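Local coordinates for protein ABC transporter (Thermotoga maritima, PDB 1JI0) that binds ATP and probably hydrolyses it to power the transport of branched-chain amino acids across the membrane, at residues M1-H13 / I22-I34. Sequence-based numbering, arbitrary orientation.
Sequences MVSDIVLEVQSLH and IKGIDLKVPRGQI. Residue 2 of segment 1-13 comes from a tag, linker or insertion.
Arg31 starts with CG opposite the backbone N (chi1 175°), then bends at chi3 (-57°), which brings its guanidinium edge-on to Ser3 O: NE (3.1 Å) and NH2 both donate to that oxygen, which lies close to the guanidinium plane. CG1 of Val2, an inserted residue, and Val6 CG1 cover opposite faces of that group. Further along, chi1 of -59° turns the Asp26 carboxylate so that OD1 takes a nearly straight bond from Ser11 N (2.6 Å), from above the carboxylate plane; two waters also link Asp26 to Ser11 OG. Between these two sites the strands run antiparallel, Val9 and Leu27 forming a hydrogen-bonded pair. The case illustrates how antiparallel strands stay joined across register shifts, bulges taking up the extra residues: Val6 and Leu7 face Val29 in a classic bulge, their amides reaching Val29 O through weak bonds, and Ser11 and Leu12 face Ile25 in a G1 bulge. The His13 ring lies over the Gly24 backbone, Gly24 CA 3.6 Å from its centroid in a CH-pi contact, while His13 ND1 is hydrogen-bonded to His20 NE2. Leu7, Val9, Leu12, Ile25 and Val29 form a buried face. This is the antiparallel beta subdomain of an ABC ATPase: strand 60-65 flanks strand 5-16, Leu7 and Val29 meet Leu193 of strand 192-196, and Ile22 packs on Thr47 of the ATP-binding helix 45-52.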
HETATM    1  N   MSE A   1      12.065 -13.910 -12.506  1.00 26.12           N
HETATM    2  CA  MSE A   1      13.060 -13.783 -11.402  1.00 26.10           C
HETATM    3  C   MSE A   1      12.352 -13.499 -10.098  1.00 24.75           C
HETATM    4  O   MSE A   1      11.257 -12.950 -10.082  1.00 25.87           O
HETATM    5  CB  MSE A   1      14.041 -12.641 -11.667  1.00 26.04           C
HETATM    6  CG  MSE A   1      15.142 -12.928 -12.657  1.00 28.31           C
HETATM    7 SE   MSE A   1      16.255 -11.337 -12.859  1.00 29.39          SE
HETATM    8  CE  MSE A   1      14.936 -10.169 -13.694  1.00 30.34           C
ATOM      9  N   VAL A   2      12.987 -13.878  -9.000  1.00 24.30           N
ATOM     10  CA  VAL A   2      12.434 -13.648  -7.672  1.00 23.94           C
ATOM     11  C   VAL A   2      13.585 -13.094  -6.848  1.00 23.34           C
ATOM     12  O   VAL A   2      14.628 -13.728  -6.734  1.00 20.68           O
ATOM     13  CB  VAL A   2      11.934 -14.963  -7.039  1.00 23.99           C
ATOM     14  CG1 VAL A   2      11.220 -14.676  -5.718  1.00 24.21           C
ATOM     15  CG2 VAL A   2      10.999 -15.670  -8.003  1.00 25.50           C
ATOM     16  N   SER A   3      13.401 -11.908  -6.282  1.00 22.15           N
ATOM     17  CA  SER A   3      14.457 -11.291  -5.495  1.00 22.69           C
ATOM     18  C   SER A   3      14.131 -11.125  -4.021  1.00 22.46           C
ATOM     19  O   SER A   3      12.966 -11.107  -3.629  1.00 23.41           O
ATOM     20  CB  SER A   3      14.783  -9.922  -6.078  1.00 19.44           C
ATOM     21  OG  SER A   3      15.737  -9.253  -5.283  1.00 19.18           O
ATOM     22  N   ASP A   4      15.175 -11.007  -3.207  1.00 23.69           N
ATOM     23  CA  ASP A   4      14.998 -10.774  -1.782  1.00 25.02           C
ATOM     24  C   ASP A   4      14.495  -9.331  -1.626  1.00 24.90           C
ATOM     25  O   ASP A   4      13.958  -8.956  -0.587  1.00 24.54           O
ATOM     26  CB  ASP A   4      16.323 -10.940  -1.049  1.00 30.30           C
ATOM     27  CG  ASP A   4      16.244 -10.487   0.390  1.00 34.65           C
ATOM     28  OD1 ASP A   4      15.419 -11.050   1.142  1.00 38.67           O
ATOM     29  OD2 ASP A   4      16.999  -9.563   0.766  1.00 38.05           O
ATOM     30  N   ILE A   5      14.701  -8.522  -2.665  1.00 23.21           N
ATOM     31  CA  ILE A   5      14.236  -7.131  -2.682  1.00 23.39           C
ATOM     32  C   ILE A   5      13.142  -7.144  -3.740  1.00 22.72           C
ATOM     33  O   ILE A   5      13.438  -7.135  -4.935  1.00 21.97           O
ATOM     34  CB  ILE A   5      15.363  -6.139  -3.114  1.00 24.88           C
ATOM     35  CG1 ILE A   5      16.493  -6.135  -2.076  1.00 22.28           C
ATOM     36  CG2 ILE A   5      14.792  -4.715  -3.262  1.00 23.05           C
ATOM     37  CD1 ILE A   5      16.029  -5.739  -0.657  1.00 25.15           C
ATOM     38  N   VAL A   6      11.884  -7.192  -3.308  1.00 22.11           N
ATOM     39  CA  VAL A   6      10.778  -7.241  -4.261  1.00 22.35           C
ATOM     40  C   VAL A   6      10.645  -5.975  -5.090  1.00 22.29           C
ATOM     41  O   VAL A   6      10.258  -6.029  -6.258  1.00 22.01           O
ATOM     42  CB  VAL A   6       9.423  -7.523  -3.564  1.00 23.27           C
ATOM     43  CG1 VAL A   6       9.499  -8.827  -2.796  1.00 21.86           C
ATOM     44  CG2 VAL A   6       9.060  -6.373  -2.638  1.00 26.55           C
ATOM     45  N   LEU A   7      10.973  -4.835  -4.498  1.00 22.61           N
ATOM     46  CA  LEU A   7      10.879  -3.579  -5.220  1.00 23.71           C
ATOM     47  C   LEU A   7      12.022  -2.660  -4.852  1.00 23.95           C
ATOM     48  O   LEU A   7      12.293  -2.434  -3.667  1.00 23.94           O
ATOM     49  CB  LEU A   7       9.559  -2.870  -4.909  1.00 24.41           C
ATOM     50  CG  LEU A   7       9.350  -1.581  -5.716  1.00 25.82           C
ATOM     51  CD1 LEU A   7       8.838  -1.934  -7.118  1.00 28.26           C
ATOM     52  CD2 LEU A   7       8.351  -0.691  -4.998  1.00 27.27           C
ATOM     53  N   GLU A   8      12.704  -2.149  -5.867  1.00 23.47           N
ATOM     54  CA  GLU A   8      13.792  -1.212  -5.641  1.00 25.39           C
ATOM     55  C   GLU A   8      13.616  -0.005  -6.551  1.00 25.78           C
ATOM     56  O   GLU A   8      13.446  -0.144  -7.764  1.00 27.56           O
ATOM     57  CB  GLU A   8      15.158  -1.849  -5.905  1.00 25.22           C
ATOM     58  CG  GLU A   8      16.309  -0.898  -5.577  1.00 28.78           C
ATOM     59  CD  GLU A   8      17.678  -1.489  -5.842  1.00 32.67           C
ATOM     60  OE1 GLU A   8      17.751  -2.628  -6.350  1.00 34.37           O
ATOM     61  OE2 GLU A   8      18.684  -0.809  -5.544  1.00 33.64           O
ATOM     62  N   VAL A   9      13.635   1.179  -5.956  1.00 24.52           N
ATOM     63  CA  VAL A   9      13.501   2.419  -6.708  1.00 23.87           C
ATOM     64  C   VAL A   9      14.882   3.051  -6.672  1.00 24.42           C
ATOM     65  O   VAL A   9      15.462   3.188  -5.602  1.00 24.96           O
ATOM     66  CB  VAL A   9      12.465   3.377  -6.040  1.00 24.64           C
ATOM     67  CG1 VAL A   9      12.417   4.709  -6.781  1.00 24.25           C
ATOM     68  CG2 VAL A   9      11.084   2.734  -6.043  1.00 22.61           C
ATOM     69  N   GLN A  10      15.426   3.408  -7.834  1.00 26.38           N
ATOM     70  CA  GLN A  10      16.749   4.022  -7.876  1.00 27.40           C
ATOM     71  C   GLN A  10      16.693   5.432  -8.453  1.00 28.18           C
ATOM     72  O   GLN A  10      16.176   5.633  -9.551  1.00 27.53           O
ATOM     73  CB  GLN A  10      17.712   3.181  -8.722  1.00 29.56           C
ATOM     74  CG  GLN A  10      17.734   1.702  -8.378  1.00 30.05           C
ATOM     75  CD  GLN A  10      18.780   0.941  -9.172  1.00 32.21           C
ATOM     76  OE1 GLN A  10      18.981   1.192 -10.364  1.00 30.95           O
ATOM     77  NE2 GLN A  10      19.448  -0.002  -8.516  1.00 31.26           N
ATOM     78  N   SER A  11      17.229   6.394  -7.706  1.00 28.60           N
ATOM     79  CA  SER A  11      17.275   7.797  -8.121  1.00 30.51           C
ATOM     80  C   SER A  11      16.067   8.212  -8.957  1.00 29.96           C
ATOM     81  O   SER A  11      16.218   8.757 -10.051  1.00 29.73           O
ATOM     82  CB  SER A  11      18.560   8.057  -8.916  1.00 31.83           C
ATOM     83  OG  SER A  11      19.707   7.684  -8.163  1.00 33.86           O
ATOM     84  N   LEU A  12      14.874   7.948  -8.433  1.00 29.33           N
ATOM     85  CA  LEU A  12      13.633   8.267  -9.121  1.00 29.88           C
ATOM     86  C   LEU A  12      13.343   9.759  -9.158  1.00 29.16           C
ATOM     87  O   LEU A  12      13.448  10.447  -8.144  1.00 28.33           O
ATOM     88  CB  LEU A  12      12.457   7.548  -8.452  1.00 29.42           C
ATOM     89  CG  LEU A  12      11.043   7.926  -8.916  1.00 30.40           C
ATOM     90  CD1 LEU A  12      10.864   7.581 -10.382  1.00 30.29           C
ATOM     91  CD2 LEU A  12      10.006   7.205  -8.067  1.00 29.32           C
ATOM     92  N   HIS A  13      12.983  10.244 -10.344  1.00 29.56           N
ATOM     93  CA  HIS A  13      12.630  11.646 -10.555  1.00 29.55           C
ATOM     94  C   HIS A  13      11.275  11.666 -11.231  1.00 29.50           C
ATOM     95  O   HIS A  13      11.045  10.929 -12.188  1.00 30.02           O
ATOM     96  CB  HIS A  13      13.655  12.348 -11.453  1.00 29.69           C
ATOM     97  CG  HIS A  13      14.831  12.891 -10.710  1.00 29.18           C
ATOM     98  ND1 HIS A  13      14.827  14.136 -10.118  1.00 29.38           N
ATOM     99  CD2 HIS A  13      16.031  12.338 -10.414  1.00 28.60           C
ATOM    100  CE1 HIS A  13      15.973  14.326  -9.488  1.00 28.54           C
ATOM    101  NE2 HIS A  13      16.721  13.249  -9.651  1.00 29.69           N
ATOM    102  N   ILE A  22       9.039  14.382  -7.381  1.00 29.68           N
ATOM    103  CA  ILE A  22      10.024  13.503  -6.760  1.00 27.54           C
ATOM    104  C   ILE A  22      11.391  13.874  -7.308  1.00 27.76           C
ATOM    105  O   ILE A  22      11.592  13.884  -8.518  1.00 27.00           O
ATOM    106  CB  ILE A  22       9.726  12.025  -7.065  1.00 28.03           C
ATOM    107  CG1 ILE A  22       8.286  11.682  -6.674  1.00 25.98           C
ATOM    108  CG2 ILE A  22      10.693  11.140  -6.300  1.00 26.68           C
ATOM    109  CD1 ILE A  22       7.977  11.895  -5.196  1.00 28.35           C
ATOM    110  N   LYS A  23      12.329  14.176  -6.419  1.00 28.26           N
ATOM    111  CA  LYS A  23      13.658  14.593  -6.846  1.00 30.58           C
ATOM    112  C   LYS A  23      14.810  13.626  -6.590  1.00 29.60           C
ATOM    113  O   LYS A  23      15.748  13.968  -5.883  1.00 29.88           O
ATOM    114  CB  LYS A  23      13.988  15.936  -6.200  1.00 32.11           C
ATOM    115  CG  LYS A  23      12.849  16.939  -6.285  1.00 35.11           C
ATOM    116  CD  LYS A  23      13.159  18.180  -5.477  1.00 37.54           C
ATOM    117  CE  LYS A  23      12.010  19.167  -5.525  1.00 37.80           C
ATOM    118  NZ  LYS A  23      12.291  20.334  -4.655  1.00 39.29           N
ATOM    119  N   GLY A  24      14.742  12.434  -7.176  1.00 30.39           N
ATOM    120  CA  GLY A  24      15.812  11.455  -7.026  1.00 31.04           C
ATOM    121  C   GLY A  24      15.831  10.658  -5.734  1.00 30.21           C
ATOM    122  O   GLY A  24      16.789  10.732  -4.971  1.00 32.82           O
ATOM    123  N   ILE A  25      14.787   9.883  -5.483  1.00 29.07           N
ATOM    124  CA  ILE A  25      14.735   9.093  -4.259  1.00 27.61           C
ATOM    125  C   ILE A  25      15.124   7.638  -4.508  1.00 27.62           C
ATOM    126  O   ILE A  25      15.017   7.144  -5.632  1.00 25.98           O
ATOM    127  CB  ILE A  25      13.320   9.115  -3.645  1.00 27.31           C
ATOM    128  CG1 ILE A  25      12.320   8.527  -4.642  1.00 24.32           C
ATOM    129  CG2 ILE A  25      12.938  10.552  -3.253  1.00 26.10           C
ATOM    130  CD1 ILE A  25      10.978   8.236  -4.045  1.00 22.81           C
ATOM    131  N   ASP A  26      15.583   6.970  -3.448  1.00 27.45           N
ATOM    132  CA  ASP A  26      15.966   5.555  -3.503  1.00 27.21           C
ATOM    133  C   ASP A  26      15.166   4.838  -2.415  1.00 25.76           C
ATOM    134  O   ASP A  26      15.032   5.355  -1.311  1.00 26.38           O
ATOM    135  CB  ASP A  26      17.457   5.378  -3.208  1.00 29.35           C
ATOM    136  CG  ASP A  26      18.346   6.141  -4.177  1.00 32.93           C
ATOM    137  OD1 ASP A  26      18.346   5.822  -5.385  1.00 32.51           O
ATOM    138  OD2 ASP A  26      19.047   7.068  -3.716  1.00 35.67           O
ATOM    139  N   LEU A  27      14.638   3.660  -2.726  1.00 25.84           N
ATOM    140  CA  LEU A  27      13.867   2.878  -1.760  1.00 24.90           C
ATOM    141  C   LEU A  27      14.010   1.406  -2.072  1.00 23.66           C
ATOM    142  O   LEU A  27      14.188   1.031  -3.225  1.00 24.00           O
ATOM    143  CB  LEU A  27      12.368   3.162  -1.857  1.00 26.75           C
ATOM    144  CG  LEU A  27      11.713   4.530  -1.889  1.00 27.42           C
ATOM    145  CD1 LEU A  27      10.277   4.341  -2.389  1.00 26.31           C
ATOM    146  CD2 LEU A  27      11.739   5.165  -0.513  1.00 28.91           C
ATOM    147  N   LYS A  28      13.895   0.572  -1.044  1.00 22.54           N
ATOM    148  CA  LYS A  28      13.943  -0.874  -1.220  1.00 21.02           C
ATOM    149  C   LYS A  28      12.861  -1.464  -0.339  1.00 20.92           C
ATOM    150  O   LYS A  28      12.662  -1.015   0.788  1.00 21.15           O
ATOM    151  CB  LYS A  28      15.307  -1.436  -0.817  1.00 22.90           C
ATOM    152  CG  LYS A  28      16.421  -1.061  -1.772  1.00 25.17           C
ATOM    153  CD  LYS A  28      17.695  -1.826  -1.450  1.00 28.60           C
ATOM    154  CE  LYS A  28      18.850  -1.350  -2.309  1.00 30.77           C
ATOM    155  NZ  LYS A  28      20.115  -2.035  -1.917  1.00 33.24           N
ATOM    156  N   VAL A  29      12.134  -2.441  -0.864  1.00 19.35           N
ATOM    157  CA  VAL A  29      11.083  -3.104  -0.093  1.00 18.29           C
ATOM    158  C   VAL A  29      11.457  -4.588  -0.085  1.00 19.68           C
ATOM    159  O   VAL A  29      11.219  -5.297  -1.061  1.00 18.61           O
ATOM    160  CB  VAL A  29       9.694  -2.915  -0.753  1.00 19.04           C
ATOM    161  CG1 VAL A  29       8.613  -3.483   0.148  1.00 16.65           C
ATOM    162  CG2 VAL A  29       9.440  -1.420  -1.023  1.00 15.24           C
ATOM    163  N   PRO A  30      12.075  -5.065   1.015  1.00 20.00           N
ATOM    164  CA  PRO A  30      12.490  -6.470   1.137  1.00 21.08           C
ATOM    165  C   PRO A  30      11.317  -7.437   1.224  1.00 21.13           C
ATOM    166  O   PRO A  30      10.263  -7.106   1.777  1.00 18.02           O
ATOM    167  CB  PRO A  30      13.335  -6.482   2.422  1.00 20.95           C
ATOM    168  CG  PRO A  30      13.811  -5.030   2.552  1.00 20.58           C
ATOM    169  CD  PRO A  30      12.562  -4.275   2.161  1.00 19.60           C
ATOM    170  N   ARG A  31      11.525  -8.638   0.688  1.00 21.96           N
ATOM    171  CA  ARG A  31      10.511  -9.681   0.685  1.00 21.56           C
ATOM    172  C   ARG A  31      10.033  -9.972   2.101  1.00 21.80           C
ATOM    173  O   ARG A  31      10.845 -10.095   3.019  1.00 23.19           O
ATOM    174  CB  ARG A  31      11.080 -10.963   0.057  1.00 21.53           C
ATOM    175  CG  ARG A  31      10.137 -12.182   0.095  1.00 21.94           C
ATOM    176  CD  ARG A  31      10.644 -13.282  -0.833  1.00 23.51           C
ATOM    177  NE  ARG A  31      10.776 -12.768  -2.198  1.00 25.72           N
ATOM    178  CZ  ARG A  31       9.755 -12.569  -3.032  1.00 26.43           C
ATOM    179  NH1 ARG A  31       8.520 -12.857  -2.657  1.00 25.38           N
ATOM    180  NH2 ARG A  31       9.964 -12.030  -4.228  1.00 24.45           N
ATOM    181  N   GLY A  32       8.716 -10.069   2.268  1.00 20.70           N
ATOM    182  CA  GLY A  32       8.133 -10.379   3.565  1.00 19.66           C
ATOM    183  C   GLY A  32       8.088  -9.258   4.584  1.00 21.20           C
ATOM    184  O   GLY A  32       7.668  -9.476   5.718  1.00 20.03           O
ATOM    185  N   GLN A  33       8.512  -8.058   4.202  1.00 19.17           N
ATOM    186  CA  GLN A  33       8.496  -6.947   5.146  1.00 20.45           C
ATOM    187  C   GLN A  33       7.418  -5.917   4.852  1.00 20.65           C
ATOM    188  O   GLN A  33       6.792  -5.927   3.789  1.00 22.46           O
ATOM    189  CB  GLN A  33       9.856  -6.231   5.150  1.00 19.40           C
ATOM    190  CG  GLN A  33      10.992  -7.022   5.775  1.00 21.85           C
ATOM    191  CD  GLN A  33      12.278  -6.218   5.843  1.00 21.93           C
ATOM    192  OE1 GLN A  33      12.250  -4.991   5.830  1.00 21.51           O
ATOM    193  NE2 GLN A  33      13.409  -6.907   5.923  1.00 24.51           N
ATOM    194  N   ILE A  34       7.190  -5.038   5.819  1.00 20.18           N
ATOM    195  CA  ILE A  34       6.250  -3.943   5.652  1.00 18.94           C
ATOM    196  C   ILE A  34       7.152  -2.724   5.657  1.00 19.36           C
ATOM    197  O   ILE A  34       7.854  -2.468   6.639  1.00 20.24           O
ATOM    198  CB  ILE A  34       5.263  -3.816   6.833  1.00 18.61           C
ATOM    199  CG1 ILE A  34       4.231  -4.943   6.790  1.00 15.25           C
ATOM    200  CG2 ILE A  34       4.575  -2.443   6.780  1.00 18.03           C
ATOM    201  CD1 ILE A  34       3.394  -5.052   8.077  1.00 17.60           C
TER
HETATM  202  O   HOH W   1      13.727 -10.257   3.142  1.00 43.37           O
HETATM  203  O   HOH W   2      20.506   8.428  -5.631  1.00 52.29           O
HETATM  204  O   HOH W   3      20.725   4.806  -7.132  1.00 58.15           O